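Local coordinates for phage-related protein (Bordetella bronchiseptica RB50, PDB 3BJQ) that is probably a prophage-encoded major capsid protein of the phage protein E family, expected to assemble with copies of itself into a viral shell, at residues 94-97 / 98-101; 278-282 / 283-287. All coordinates share one frame; numbering follows the deposited sequence.

Interaction 1: 94-97 / 98-101; sequences ELMR and DASQ
M96 and A99 face each other with CA atoms 5.3 Å apart where the chain, leaving a short 3-10 segment, passes through R97 into a type I beta turn from D98 to Q101. The turn is closed by a weak backbone bond from Q101 N to D98 O, and at its start the D98 carboxylate accepts from the backbone N two residues on, which makes an Asx turn. All this lies at the surface, in the loop between strand 87-92 and helix 105-131.

M96, a selenomethionine, curls over the turn. Its CG stands beside the backbone N (chi1 -57°) and the chain bends at chi3, bringing SE to 4.3 Å from A99 CB. The terminal CE reaches further, to 3.1 Å from Q101 O, and also comes near D98 O, laying the methyl group across the backbone carbonyls of the turn.

R97 crosses D98 at a slant. Its first two torsions are extended, and a bend at chi3 sets one face of the guanidinium over D98 CB, with the carbon nearer the rim of the group than its middle. Guanidinium and carboxylate are turned 55° apart, and R97 NH2 stays 4.6 Å from D98 OD2. Each residue finds its ionic partner in a third subunit instead: R97 pairs with D98 of that chain, and D98 with R97 of it.

The other carboxylate oxygen is held within the turn. D98 OD1 takes S100 N at 3.1 Å, from well above the carboxylate plane, and S100 OG at 2.7 Å, both from the same face. S100 OG in turn accepts from Q101 NE2 at 2.8 Å, with S100 OG tilted slightly out of the plane of the Q101 amide.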
# COMPACT_ATOMS: atom_id res chain seq x y z
N GLU E 94 34.60 15.49 13.37
CA GLU E 94 35.19 16.26 12.28
C GLU E 94 34.60 15.87 10.94
O GLU E 94 34.68 16.64 10.00
CB GLU E 94 36.74 16.24 12.29
CG GLU E 94 37.46 15.13 13.05
CD GLU E 94 37.36 15.25 14.58
OE1 GLU E 94 37.68 16.32 15.15
OE2 GLU E 94 36.96 14.24 15.22
N LEU E 95 33.98 14.68 10.87
CA LEU E 95 33.25 14.22 9.69
C LEU E 95 31.80 14.73 9.65
O LEU E 95 31.09 14.50 8.67
CB LEU E 95 33.25 12.69 9.65
CG LEU E 95 34.57 12.06 9.22
CD1 LEU E 95 34.38 10.58 9.06
CD2 LEU E 95 35.04 12.67 7.91
N MSE E 96 31.37 15.46 10.68
CA MSE E 96 29.97 15.92 10.76
C MSE E 96 29.83 17.43 10.78
O MSE E 96 30.55 18.12 11.49
CB MSE E 96 29.31 15.37 12.04
CG MSE E 96 29.36 13.86 12.14
SE MSE E 96 28.71 13.24 13.85
CE MSE E 96 26.91 13.63 13.55
N ARG E 97 28.87 17.94 10.01
CA ARG E 97 28.57 19.38 10.02
C ARG E 97 28.09 19.79 11.42
O ARG E 97 28.57 20.77 12.00
CB ARG E 97 27.47 19.72 9.01
CG ARG E 97 27.17 21.23 8.92
CD ARG E 97 25.94 21.52 8.07
NE ARG E 97 24.73 20.91 8.63
CZ ARG E 97 24.04 21.39 9.66
NH1 ARG E 97 24.44 22.49 10.29
NH2 ARG E 97 22.97 20.75 10.08
N ASP E 98 27.17 19.01 11.96
CA ASP E 98 26.63 19.24 13.31
C ASP E 98 26.78 17.95 14.13
O ASP E 98 25.95 17.03 14.07
CB ASP E 98 25.15 19.70 13.24
CG ASP E 98 24.49 19.90 14.62
OD1 ASP E 98 25.18 20.00 15.66
OD2 ASP E 98 23.25 20.01 14.64
N ALA E 99 27.84 17.90 14.93
CA ALA E 99 28.16 16.71 15.71
C ALA E 99 27.20 16.54 16.88
O ALA E 99 27.22 15.52 17.54
CB ALA E 99 29.59 16.76 16.21
N SER E 100 26.35 17.54 17.13
CA SER E 100 25.44 17.48 18.27
C SER E 100 24.34 16.50 17.97
O SER E 100 23.67 16.05 18.88
CB SER E 100 24.84 18.85 18.60
OG SER E 100 23.70 19.13 17.80
N GLN E 101 24.14 16.16 16.71
CA GLN E 101 23.09 15.23 16.31
C GLN E 101 23.64 13.82 16.09
O GLN E 101 24.82 13.63 15.83
CB GLN E 101 22.39 15.72 15.03
CG GLN E 101 21.77 17.13 15.15
CD GLN E 101 20.79 17.26 16.31
OE1 GLN E 101 19.79 16.53 16.38
NE2 GLN E 101 21.08 18.19 17.24

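Interaction 2: 278-282 / 283-287; sequences PYWDN and NAKSW
W280 and W287 face each other as an antiparallel non-hydrogen-bonded pair, and W280 CB sits squarely over the W287 six-membered ring, a CH-pi contact 3.9 Å from the centroid. Beyond CB the two indoles meet obliquely, planes 59° apart, with W280 CE3 3.5 Å from W287 CD1. With CG anti to the backbone N (chi1 172°), W280 runs toward the turn, so that S286 N lies over one face of its ring and W280 CH2 touches K285 C. Its NE1 donates to a lone pair of N282 OD1 at 3.2 Å, fixing the indole's rotation. These side chains decorate the end of a beta hairpin, strand 274-281 to strand 286-299, where K285 and S286 together oppose D281 in a G1 beta bulge; K285 adopts the left-handed backbone conformation. D281 and S286 exchange backbone bonds, and D281 turns its carboxylate back into the loop. There OD1 accepts A284 N at 3.2 Å from above the carboxylate plane, and N283 N more weakly, while OD2 forms a salt bridge with R70 of a second subunit. K285, bent at chi2, runs beside N282 in the same direction, its NZ bonding weakly to N282 O at 3.3 Å.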
# COMPACT_ATOMS: atom_id res chain seq x y z
N PRO E 278 24.03 4.28 18.84
CA PRO E 278 25.25 4.96 19.25
C PRO E 278 25.13 5.73 20.54
O PRO E 278 24.03 6.10 20.93
CB PRO E 278 25.49 5.96 18.12
CG PRO E 278 24.15 6.19 17.51
CD PRO E 278 23.40 4.90 17.66
N TYR E 279 26.27 6.00 21.16
CA TYR E 279 26.36 6.92 22.27
C TYR E 279 27.45 7.93 21.94
O TYR E 279 28.32 7.68 21.12
CB TYR E 279 26.63 6.19 23.61
CG TYR E 279 27.99 5.53 23.75
CD1 TYR E 279 29.10 6.24 24.22
CD2 TYR E 279 28.15 4.18 23.48
CE1 TYR E 279 30.35 5.62 24.36
CE2 TYR E 279 29.37 3.55 23.60
CZ TYR E 279 30.47 4.26 24.04
OH TYR E 279 31.69 3.60 24.16
N TRP E 280 27.37 9.10 22.56
CA TRP E 280 28.35 10.16 22.35
C TRP E 280 29.46 9.98 23.34
O TRP E 280 29.22 9.93 24.54
CB TRP E 280 27.71 11.54 22.54
CG TRP E 280 28.70 12.67 22.54
CD1 TRP E 280 29.06 13.45 23.61
CD2 TRP E 280 29.49 13.12 21.44
NE1 TRP E 280 30.03 14.36 23.23
CE2 TRP E 280 30.30 14.19 21.90
CE3 TRP E 280 29.58 12.74 20.09
CZ2 TRP E 280 31.20 14.86 21.07
CZ3 TRP E 280 30.47 13.42 19.27
CH2 TRP E 280 31.26 14.46 19.76
N ASP E 281 30.69 9.89 22.85
CA ASP E 281 31.84 9.80 23.70
C ASP E 281 32.54 11.16 23.69
O ASP E 281 33.21 11.51 22.72
CB ASP E 281 32.76 8.69 23.20
CG ASP E 281 33.99 8.53 24.05
OD1 ASP E 281 34.29 9.45 24.82
OD2 ASP E 281 34.67 7.50 23.94
N ASN E 282 32.41 11.89 24.80
CA ASN E 282 32.94 13.24 24.88
C ASN E 282 34.46 13.30 24.91
O ASN E 282 35.05 14.29 24.47
CB ASN E 282 32.33 13.94 26.08
CG ASN E 282 32.49 15.42 26.01
OD1 ASN E 282 31.88 16.09 25.17
ND2 ASN E 282 33.32 15.95 26.89
N ASN E 283 35.11 12.25 25.42
CA ASN E 283 36.57 12.19 25.43
C ASN E 283 37.10 12.05 24.02
O ASN E 283 37.99 12.79 23.61
CB ASN E 283 37.07 10.96 26.22
CG ASN E 283 37.57 11.31 27.61
OD1 ASN E 283 37.27 12.36 28.17
ND2 ASN E 283 38.33 10.39 28.17
N ALA E 284 36.54 11.09 23.30
CA ALA E 284 36.94 10.81 21.92
C ALA E 284 36.30 11.76 20.91
O ALA E 284 36.64 11.70 19.71
CB ALA E 284 36.57 9.36 21.57
N LYS E 285 35.36 12.60 21.37
CA LYS E 285 34.62 13.52 20.49
C LYS E 285 34.10 12.76 19.27
O LYS E 285 34.30 13.15 18.12
CB LYS E 285 35.50 14.72 20.11
CG LYS E 285 35.81 15.62 21.33
CD LYS E 285 34.62 16.52 21.65
CE LYS E 285 34.66 17.17 23.05
NZ LYS E 285 36.01 17.28 23.59
N SER E 286 33.45 11.65 19.56
CA SER E 286 32.97 10.73 18.58
C SER E 286 31.66 10.07 19.03
O SER E 286 31.42 9.93 20.23
CB SER E 286 34.00 9.61 18.37
OG SER E 286 35.16 10.07 17.72
N TRP E 287 30.83 9.69 18.07
CA TRP E 287 29.68 8.83 18.32
C TRP E 287 30.17 7.40 18.16
O TRP E 287 30.84 7.10 17.19
CB TRP E 287 28.53 9.09 17.35
CG TRP E 287 27.85 10.36 17.63
CD1 TRP E 287 28.16 11.58 17.11
CD2 TRP E 287 26.74 10.56 18.50
NE1 TRP E 287 27.30 12.53 17.60
CE2 TRP E 287 26.41 11.93 18.45
CE3 TRP E 287 25.96 9.71 19.30
CZ2 TRP E 287 25.37 12.48 19.19
CZ3 TRP E 287 24.90 10.26 20.02
CH2 TRP E 287 24.63 11.64 19.97

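Interactions 1 and 2 are separated by nearly 180 residues of sequence, yet their centres lie only about 11 Å apart, far out on the same side of the chain's centre. The loop 94-101 follows strand 87-92, which pairs antiparallel with strand 286-299, the second arm of the hairpin 278-287; both therefore sit at one end of the same mixed sheet. W287 joins them: its NE1 probably donates a hydrogen bond to A99 O (3.0 Å), and its CD1 packs 3.7 Å from SE of M96. Both regions touch the second and fourth subunits, so this remote end of the chain is a meeting point in the assembly, consistent with a capsid protein.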